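Local coordinates for protein QdtA (Thermoanaerobacterium thermosaccharolyticum, PDB 4ZU5) that belongs to the WxcM-like family of the cupin clan, adopts a jelly-roll (cupin) fold of facing antiparallel sheets and is modelled here with bound thymidine, at residues 50-61 with 111-122. Numbering follows the deposited sequence.
Sequences YHSHKKLHQVLI and LASEYYDETDYI. Unlike the reference sequence in segment 50-61: Ser52 (reference Ala). Unlike the reference sequence in segment 111-122: Tyr116 (reference Cys).
With CG swung anti to the backbone N (chi1 -176°), Asp120 pushes its carboxylate into the turn at 54-56, while His53, its CG anti to the carbonyl carbon, sets its ring beside Tyr121. Two amides converge on one oxygen: Asp120 OD1 lies 2.8 Å from Lys54 N and 3.0 Å from Lys55 N, both on its syn side. Weak bonds from Lys55 N and Leu56 N to OD2 complete the grip, which probably fixes the carboxylate's rotation. His53 ND1 donates to Asp120 O with an N-H...O angle of 130°, the oxygen tilted from the ring plane. On the same ring, His53 CE1 points at the Tyr121 face, 3.5 Å from Tyr121 CD1, in an edge-to-face pair with planes at 76°. His51 meets the same tyrosine obliquely, Tyr121 CE2 sitting over the imidazole centre. In this jelly-roll (cupin) fold of facing antiparallel sheets, the hydrogen-bonded pairs Ser52-Ile122 and Val59-Leu111 join strand 121-122 to 47-53 and 107-112 to 58-64; Tyr121, with Tyr116 and Arg35, lines the thymidine pocket. Just beyond the 58-64/107-112 pairing, Ser113 OG accepts from His57 N at 3.0 Å and Ser113 N returns a bond to His57 O. Leu56 CD1 packs 4.1 Å from Ala112 CB, and its CD2 covers a face of the His53 ring.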
# COMPACT_ATOMS: atom_id res chain seq x y z
N TYR A 50 15.71 12.09 3.54
CA TYR A 50 16.98 12.39 4.18
C TYR A 50 17.28 11.34 5.24
O TYR A 50 17.48 11.67 6.41
CB TYR A 50 16.98 13.79 4.84
CG TYR A 50 16.77 14.95 3.87
CD1 TYR A 50 17.80 15.45 3.09
CD2 TYR A 50 15.52 15.54 3.76
CE1 TYR A 50 17.60 16.54 2.23
CE2 TYR A 50 15.31 16.62 2.93
CZ TYR A 50 16.35 17.10 2.17
OH TYR A 50 16.06 18.09 1.29
N HIS A 51 17.39 10.08 4.82
CA HIS A 51 17.74 9.02 5.76
C HIS A 51 18.18 7.76 5.05
O HIS A 51 18.11 7.67 3.82
CB HIS A 51 16.56 8.75 6.73
CG HIS A 51 15.40 8.05 6.10
ND1 HIS A 51 14.35 8.72 5.51
CD2 HIS A 51 15.15 6.73 5.91
CE1 HIS A 51 13.51 7.85 4.99
NE2 HIS A 51 13.98 6.64 5.20
N SER A 52 18.76 6.87 5.83
CA SER A 52 19.09 5.54 5.40
C SER A 52 18.80 4.53 6.52
O SER A 52 18.27 4.87 7.59
CB SER A 52 20.56 5.48 5.01
OG SER A 52 20.89 4.21 4.43
N HIS A 53 19.13 3.26 6.27
CA HIS A 53 19.02 2.21 7.29
C HIS A 53 20.12 1.23 7.19
O HIS A 53 20.64 1.02 6.09
CB HIS A 53 17.76 1.41 7.04
CG HIS A 53 16.54 2.24 7.04
ND1 HIS A 53 15.84 2.51 8.19
CD2 HIS A 53 15.92 2.91 6.05
CE1 HIS A 53 14.80 3.27 7.90
NE2 HIS A 53 14.82 3.53 6.60
N LYS A 54 20.39 0.53 8.28
CA LYS A 54 21.37 -0.57 8.23
C LYS A 54 20.75 -1.94 7.93
O LYS A 54 21.40 -2.81 7.35
CB LYS A 54 22.15 -0.70 9.54
CG LYS A 54 22.83 0.56 10.08
CD LYS A 54 21.97 1.35 11.10
CE LYS A 54 22.23 1.04 12.58
NZ LYS A 54 23.44 1.75 13.08
N LYS A 55 19.52 -2.19 8.35
CA LYS A 55 19.00 -3.57 8.29
C LYS A 55 17.67 -3.71 7.51
O LYS A 55 17.23 -4.80 7.19
CB LYS A 55 18.80 -4.08 9.73
CG LYS A 55 20.13 -4.47 10.38
CD LYS A 55 20.18 -4.36 11.89
CE LYS A 55 18.80 -4.51 12.53
NZ LYS A 55 18.91 -4.79 14.00
N LEU A 56 17.00 -2.61 7.29
CA LEU A 56 15.69 -2.57 6.69
C LEU A 56 15.75 -2.72 5.16
O LEU A 56 16.62 -2.15 4.51
CB LEU A 56 15.06 -1.23 7.05
CG LEU A 56 13.61 -1.03 6.61
CD1 LEU A 56 12.72 -2.05 7.32
CD2 LEU A 56 13.09 0.37 6.87
N HIS A 57 14.76 -3.41 4.59
CA HIS A 57 14.62 -3.54 3.14
C HIS A 57 13.24 -2.96 2.89
O HIS A 57 12.34 -3.13 3.72
CB HIS A 57 14.75 -5.01 2.70
CG HIS A 57 16.09 -5.61 2.95
ND1 HIS A 57 17.04 -5.80 1.97
CD2 HIS A 57 16.63 -6.13 4.08
CE1 HIS A 57 18.14 -6.31 2.51
NE2 HIS A 57 17.92 -6.50 3.79
N GLN A 58 13.11 -2.20 1.81
CA GLN A 58 11.90 -1.49 1.48
C GLN A 58 11.67 -1.58 -0.01
O GLN A 58 12.64 -1.72 -0.78
CB GLN A 58 12.14 -0.01 1.77
CG GLN A 58 12.23 0.31 3.24
CD GLN A 58 12.10 1.81 3.47
OE1 GLN A 58 12.57 2.63 2.68
NE2 GLN A 58 11.41 2.18 4.52
N VAL A 59 10.42 -1.41 -0.41
CA VAL A 59 10.04 -1.19 -1.78
C VAL A 59 9.15 0.02 -1.82
O VAL A 59 8.15 0.08 -1.14
CB VAL A 59 9.32 -2.42 -2.33
CG1 VAL A 59 8.70 -2.19 -3.70
CG2 VAL A 59 10.32 -3.58 -2.44
N LEU A 60 9.48 0.96 -2.68
CA LEU A 60 8.70 2.17 -2.86
C LEU A 60 7.88 2.07 -4.14
O LEU A 60 8.38 1.63 -5.19
CB LEU A 60 9.62 3.40 -2.95
CG LEU A 60 10.19 4.02 -1.68
CD1 LEU A 60 10.89 2.99 -0.79
CD2 LEU A 60 11.16 5.15 -1.96
N ILE A 61 6.64 2.54 -4.10
CA ILE A 61 5.77 2.48 -5.29
C ILE A 61 4.91 3.73 -5.36
O ILE A 61 4.28 4.11 -4.36
CB ILE A 61 4.79 1.26 -5.25
CG1 ILE A 61 5.53 -0.00 -4.80
CG2 ILE A 61 4.09 1.03 -6.59
CD1 ILE A 61 4.67 -0.95 -4.00
N LEU A 111 6.53 -0.46 1.29
CA LEU A 111 6.46 -1.73 1.97
C LEU A 111 7.81 -1.98 2.65
O LEU A 111 8.84 -1.74 2.07
CB LEU A 111 6.22 -2.86 0.98
CG LEU A 111 5.16 -2.58 -0.09
CD1 LEU A 111 5.08 -3.71 -1.12
CD2 LEU A 111 3.82 -2.26 0.50
N ALA A 112 7.81 -2.46 3.89
CA ALA A 112 8.99 -2.50 4.73
C ALA A 112 9.09 -3.86 5.36
O ALA A 112 8.07 -4.43 5.77
CB ALA A 112 8.92 -1.44 5.82
N SER A 113 10.32 -4.35 5.45
CA SER A 113 10.64 -5.70 5.96
C SER A 113 10.67 -5.82 7.51
O SER A 113 10.75 -6.94 8.01
CB SER A 113 12.00 -6.18 5.41
OG SER A 113 13.10 -5.51 5.99
N GLU A 114 10.61 -4.71 8.22
CA GLU A 114 10.57 -4.74 9.67
C GLU A 114 9.67 -3.71 10.24
O GLU A 114 9.40 -2.68 9.66
CB GLU A 114 11.97 -4.50 10.25
CG GLU A 114 13.00 -5.50 9.80
CD GLU A 114 12.78 -6.90 10.34
OE1 GLU A 114 11.91 -7.11 11.24
OE2 GLU A 114 13.51 -7.77 9.82
N TYR A 115 9.21 -3.97 11.46
CA TYR A 115 8.58 -2.87 12.21
C TYR A 115 9.56 -1.73 12.42
O TYR A 115 10.76 -1.94 12.47
CB TYR A 115 8.09 -3.34 13.59
CG TYR A 115 7.18 -4.56 13.52
CD1 TYR A 115 7.69 -5.85 13.66
CD2 TYR A 115 5.81 -4.42 13.27
CE1 TYR A 115 6.88 -6.97 13.57
CE2 TYR A 115 4.97 -5.52 13.21
CZ TYR A 115 5.50 -6.80 13.35
OH TYR A 115 4.69 -7.92 13.29
N TYR A 116 9.01 -0.54 12.55
CA TYR A 116 9.73 0.66 12.88
C TYR A 116 10.67 0.48 14.04
O TYR A 116 10.29 -0.05 15.06
CB TYR A 116 8.75 1.76 13.21
CG TYR A 116 9.45 3.02 13.60
CD1 TYR A 116 10.10 3.80 12.64
CD2 TYR A 116 9.50 3.43 14.93
CE1 TYR A 116 10.74 4.98 12.98
CE2 TYR A 116 10.15 4.60 15.27
CZ TYR A 116 10.77 5.37 14.30
OH TYR A 116 11.40 6.52 14.67
N ASP A 117 11.93 0.86 13.82
CA ASP A 117 13.00 0.76 14.81
C ASP A 117 13.79 2.06 14.67
O ASP A 117 14.55 2.19 13.72
CB ASP A 117 13.89 -0.42 14.48
CG ASP A 117 15.01 -0.64 15.49
OD1 ASP A 117 15.09 0.14 16.46
OD2 ASP A 117 15.83 -1.58 15.25
N GLU A 118 13.59 3.03 15.56
CA GLU A 118 14.34 4.28 15.50
C GLU A 118 15.84 4.02 15.46
O GLU A 118 16.54 4.67 14.69
CB GLU A 118 13.98 5.25 16.64
CG GLU A 118 14.65 6.62 16.52
CD GLU A 118 14.47 7.32 15.16
OE1 GLU A 118 13.40 7.14 14.52
OE2 GLU A 118 15.37 8.06 14.70
N THR A 119 16.32 3.02 16.19
CA THR A 119 17.75 2.72 16.13
C THR A 119 18.29 2.28 14.77
O THR A 119 19.48 2.07 14.64
CB THR A 119 18.18 1.65 17.16
OG1 THR A 119 17.94 0.31 16.68
CG2 THR A 119 17.50 1.85 18.52
N ASP A 120 17.43 2.04 13.78
CA ASP A 120 17.95 1.62 12.48
C ASP A 120 17.70 2.73 11.49
O ASP A 120 17.94 2.55 10.31
CB ASP A 120 17.28 0.31 12.02
CG ASP A 120 17.86 -0.23 10.73
OD1 ASP A 120 19.10 -0.27 10.60
OD2 ASP A 120 17.06 -0.53 9.80
N TYR A 121 17.16 3.84 11.97
CA TYR A 121 16.84 4.97 11.10
C TYR A 121 18.07 5.84 11.19
O TYR A 121 18.23 6.49 12.21
CB TYR A 121 15.64 5.75 11.65
CG TYR A 121 14.47 5.88 10.72
CD1 TYR A 121 13.48 4.89 10.72
CD2 TYR A 121 14.32 6.97 9.88
CE1 TYR A 121 12.38 4.97 9.88
CE2 TYR A 121 13.21 7.08 9.04
CZ TYR A 121 12.23 6.07 9.04
OH TYR A 121 11.10 6.14 8.24
N ILE A 122 18.96 5.80 10.21
CA ILE A 122 20.12 6.68 10.20
C ILE A 122 19.72 8.04 9.66
O ILE A 122 19.40 8.20 8.48
CB ILE A 122 21.24 6.16 9.30
CG1 ILE A 122 21.70 4.77 9.73
CG2 ILE A 122 22.40 7.14 9.34
CD1 ILE A 122 22.67 4.15 8.75